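Local coordinates for hydrogenase maturation factor (PDB 3VTI) that takes part in maturation of [NiFe]-hydrogenases: S-carbamoylated by HypF, it then dehydrates the thiocarbamate with ATP to a thiocyanate, the source of the cyanide ligands, at the interface of chains A and B. Residues are numbered along the deposited sequence; one frame, centred on the assembly and turned at random. Chains: chain A/B, Hydrogenase maturation factor.

The interface of chains A and B. Residues chain A 26, 30, 70, 127; chain B 26-27, 30, 32, 127.
A:Phe70 and A:Ile127 meet B:Leu26, B:Phe27 and B:Ile30 in an apolar patch of the two-fold HypE–HypE interface. HypE belongs to the AIR synthase-related family, in which the N-terminal domains characteristically pair through their strands, and strands 66-78 and 120-130 of chain A here face 24-26, 30-37 and 120-130 of chain B, with B:Phe27 in the loop between the first two. The phenyl ring of A:Phe70 is approached in two ways. B:Leu26 runs antiparallel alongside it and lays its CD2 methyl over the centre of one face, 3.6 Å from the ring centroid in a CH-pi contact, while its CD1 methyl lies against the CG–CD2 bond of the A:Phe70 ring. B:Phe27 comes to the edge instead, its CZ 3.7 Å from A:Phe70 CE2, with the two ring planes turned 69° against each other. In A:Phe70, CG sits beside the backbone N (chi1 -53°), and the turn of the ring about CB–CG then presents a face to B:Leu26 and the CE2 corner to B:Phe27. Replacing A:Phe70 with an alanine would probably open a gap under the B:Leu26 methyls and leave the B:Phe27 ring without its edge partner, freer to turn.

Nearer the middle of the patch, A:Ile127 works through the end of its longer branch. Its CG1–CD1 arm is extended (chi2 175°), carrying CD1 into a group of chain B methyls. It meets B:Ile30 tip to tip, CD1 to CD1 at 3.7 Å, and B:Leu32 CD2 lies 3.8 Å from the same A:Ile127 CD1. Its symmetry mate B:Ile127 crosses at a slant and offers the short branch, CG2, at 3.7 Å from A:Ile127 CD1; the two copies thus use different methyls in this contact. The long branch of B:Ile127 points instead toward A:Leu26, where the two CD1 methyls meet end on at 4.1 Å, a looser contact.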
ATOM      1  N   LEU A  26     -16.156 -11.929  19.379  1.00 49.54           N
ATOM      2  CA  LEU A  26     -16.052 -11.170  20.624  1.00 51.46           C
ATOM      3  C   LEU A  26     -17.386 -11.070  21.332  1.00 53.50           C
ATOM      4  O   LEU A  26     -18.436 -10.945  20.690  1.00 52.99           O
ATOM      5  CB  LEU A  26     -15.486  -9.771  20.369  1.00 50.57           C
ATOM      6  CG  LEU A  26     -14.327  -9.633  19.375  1.00 48.26           C
ATOM      7  CD1 LEU A  26     -14.164  -8.175  18.988  1.00 48.99           C
ATOM      8  CD2 LEU A  26     -13.035 -10.204  19.910  1.00 46.92           C
ATOM      9  N   ILE A  30     -20.646 -11.007  18.678  1.00 54.48           N
ATOM     10  CA  ILE A  30     -20.158 -10.165  17.592  1.00 52.74           C
ATOM     11  C   ILE A  30     -18.789 -10.595  17.058  1.00 51.42           C
ATOM     12  O   ILE A  30     -17.925 -11.109  17.781  1.00 51.85           O
ATOM     13  CB  ILE A  30     -20.228  -8.616  17.877  1.00 53.25           C
ATOM     14  CG1 ILE A  30     -19.128  -8.157  18.830  1.00 53.92           C
ATOM     15  CG2 ILE A  30     -21.628  -8.179  18.332  1.00 54.28           C
ATOM     16  CD1 ILE A  30     -17.881  -7.703  18.117  1.00 51.77           C
ATOM     17  N   PHE A  70     -21.481  -3.585   9.877  1.00 43.24           N
ATOM     18  CA  PHE A  70     -20.693  -2.360   9.847  1.00 43.44           C
ATOM     19  C   PHE A  70     -19.291  -2.608   9.357  1.00 42.62           C
ATOM     20  O   PHE A  70     -18.692  -3.652   9.650  1.00 42.11           O
ATOM     21  CB  PHE A  70     -20.666  -1.698  11.222  1.00 44.37           C
ATOM     22  CG  PHE A  70     -22.034  -1.484  11.812  1.00 46.92           C
ATOM     23  CD1 PHE A  70     -22.944  -0.613  11.205  1.00 48.16           C
ATOM     24  CD2 PHE A  70     -22.425  -2.165  12.963  1.00 47.38           C
ATOM     25  CE1 PHE A  70     -24.222  -0.417  11.749  1.00 50.06           C
ATOM     26  CE2 PHE A  70     -23.693  -1.970  13.514  1.00 48.89           C
ATOM     27  CZ  PHE A  70     -24.593  -1.098  12.906  1.00 49.39           C
ATOM     28  N   ILE A 127     -17.651  -5.643  11.164  1.00 43.58           N
ATOM     29  CA  ILE A 127     -18.338  -6.134  12.348  1.00 44.59           C
ATOM     30  C   ILE A 127     -19.616  -6.840  11.922  1.00 45.15           C
ATOM     31  O   ILE A 127     -20.409  -6.301  11.152  1.00 45.65           O
ATOM     32  CB  ILE A 127     -18.617  -4.986  13.360  1.00 45.79           C
ATOM     33  CG1 ILE A 127     -17.436  -4.846  14.306  1.00 45.85           C
ATOM     34  CG2 ILE A 127     -19.877  -5.224  14.191  1.00 47.14           C
ATOM     35  CD1 ILE A 127     -17.555  -3.685  15.240  1.00 47.61           C
TER
ATOM     36  N   LEU B  26     -21.756   2.129  17.984  1.00 55.53           N
ATOM     37  CA  LEU B  26     -22.638   1.096  17.442  1.00 56.19           C
ATOM     38  C   LEU B  26     -23.390   0.365  18.547  1.00 57.92           C
ATOM     39  O   LEU B  26     -22.875   0.216  19.659  1.00 58.03           O
ATOM     40  CB  LEU B  26     -21.839   0.110  16.577  1.00 54.44           C
ATOM     41  CG  LEU B  26     -20.911   0.723  15.511  1.00 52.16           C
ATOM     42  CD1 LEU B  26     -19.870  -0.286  15.044  1.00 50.21           C
ATOM     43  CD2 LEU B  26     -21.690   1.273  14.325  1.00 51.41           C
ATOM     44  N   PHE B  27     -24.610  -0.073  18.231  1.00 59.76           N
ATOM     45  CA  PHE B  27     -25.507  -0.761  19.179  1.00 61.96           C
ATOM     46  C   PHE B  27     -25.740   0.050  20.462  1.00 63.60           C
ATOM     47  O   PHE B  27     -26.078  -0.513  21.506  1.00 65.07           O
ATOM     48  CB  PHE B  27     -24.980  -2.161  19.542  1.00 61.33           C
ATOM     49  CG  PHE B  27     -24.540  -2.980  18.363  1.00 59.62           C
ATOM     50  CD1 PHE B  27     -23.196  -3.287  18.182  1.00 57.34           C
ATOM     51  CD2 PHE B  27     -25.467  -3.461  17.440  1.00 60.44           C
ATOM     52  CE1 PHE B  27     -22.780  -4.058  17.091  1.00 56.09           C
ATOM     53  CE2 PHE B  27     -25.059  -4.229  16.351  1.00 59.53           C
ATOM     54  CZ  PHE B  27     -23.710  -4.521  16.174  1.00 56.60           C
ATOM     55  N   ILE B  30     -20.913   0.015  21.693  1.00 57.50           N
ATOM     56  CA  ILE B  30     -19.516  -0.191  21.339  1.00 55.23           C
ATOM     57  C   ILE B  30     -19.013   0.814  20.309  1.00 53.54           C
ATOM     58  O   ILE B  30     -19.770   1.281  19.450  1.00 53.67           O
ATOM     59  CB  ILE B  30     -19.190  -1.646  20.879  1.00 54.83           C
ATOM     60  CG1 ILE B  30     -19.624  -1.883  19.438  1.00 54.18           C
ATOM     61  CG2 ILE B  30     -19.775  -2.702  21.832  1.00 56.24           C
ATOM     62  CD1 ILE B  30     -18.618  -2.686  18.665  1.00 53.83           C
ATOM     63  N   LEU B  32     -16.177   1.936  17.267  1.00 47.45           N
ATOM     64  CA  LEU B  32     -15.383   1.371  16.185  1.00 46.08           C
ATOM     65  C   LEU B  32     -14.633   2.465  15.439  1.00 45.19           C
ATOM     66  O   LEU B  32     -15.225   3.460  15.013  1.00 45.34           O
ATOM     67  CB  LEU B  32     -16.258   0.575  15.216  1.00 46.23           C
ATOM     68  CG  LEU B  32     -15.570  -0.073  14.008  1.00 45.17           C
ATOM     69  CD1 LEU B  32     -14.509  -1.072  14.437  1.00 45.09           C
ATOM     70  CD2 LEU B  32     -16.589  -0.735  13.094  1.00 45.54           C
ATOM     71  N   ILE B 127     -12.144  -1.705  18.693  1.00 47.51           N
ATOM     72  CA  ILE B 127     -13.436  -1.560  19.348  1.00 48.82           C
ATOM     73  C   ILE B 127     -13.253  -1.388  20.844  1.00 50.01           C
ATOM     74  O   ILE B 127     -12.306  -1.930  21.436  1.00 50.17           O
ATOM     75  CB  ILE B 127     -14.406  -2.740  19.065  1.00 49.66           C
ATOM     76  CG1 ILE B 127     -13.825  -4.065  19.534  1.00 50.36           C
ATOM     77  CG2 ILE B 127     -14.801  -2.806  17.595  1.00 49.30           C
ATOM     78  CD1 ILE B 127     -14.396  -4.513  20.847  1.00 54.20           C
TER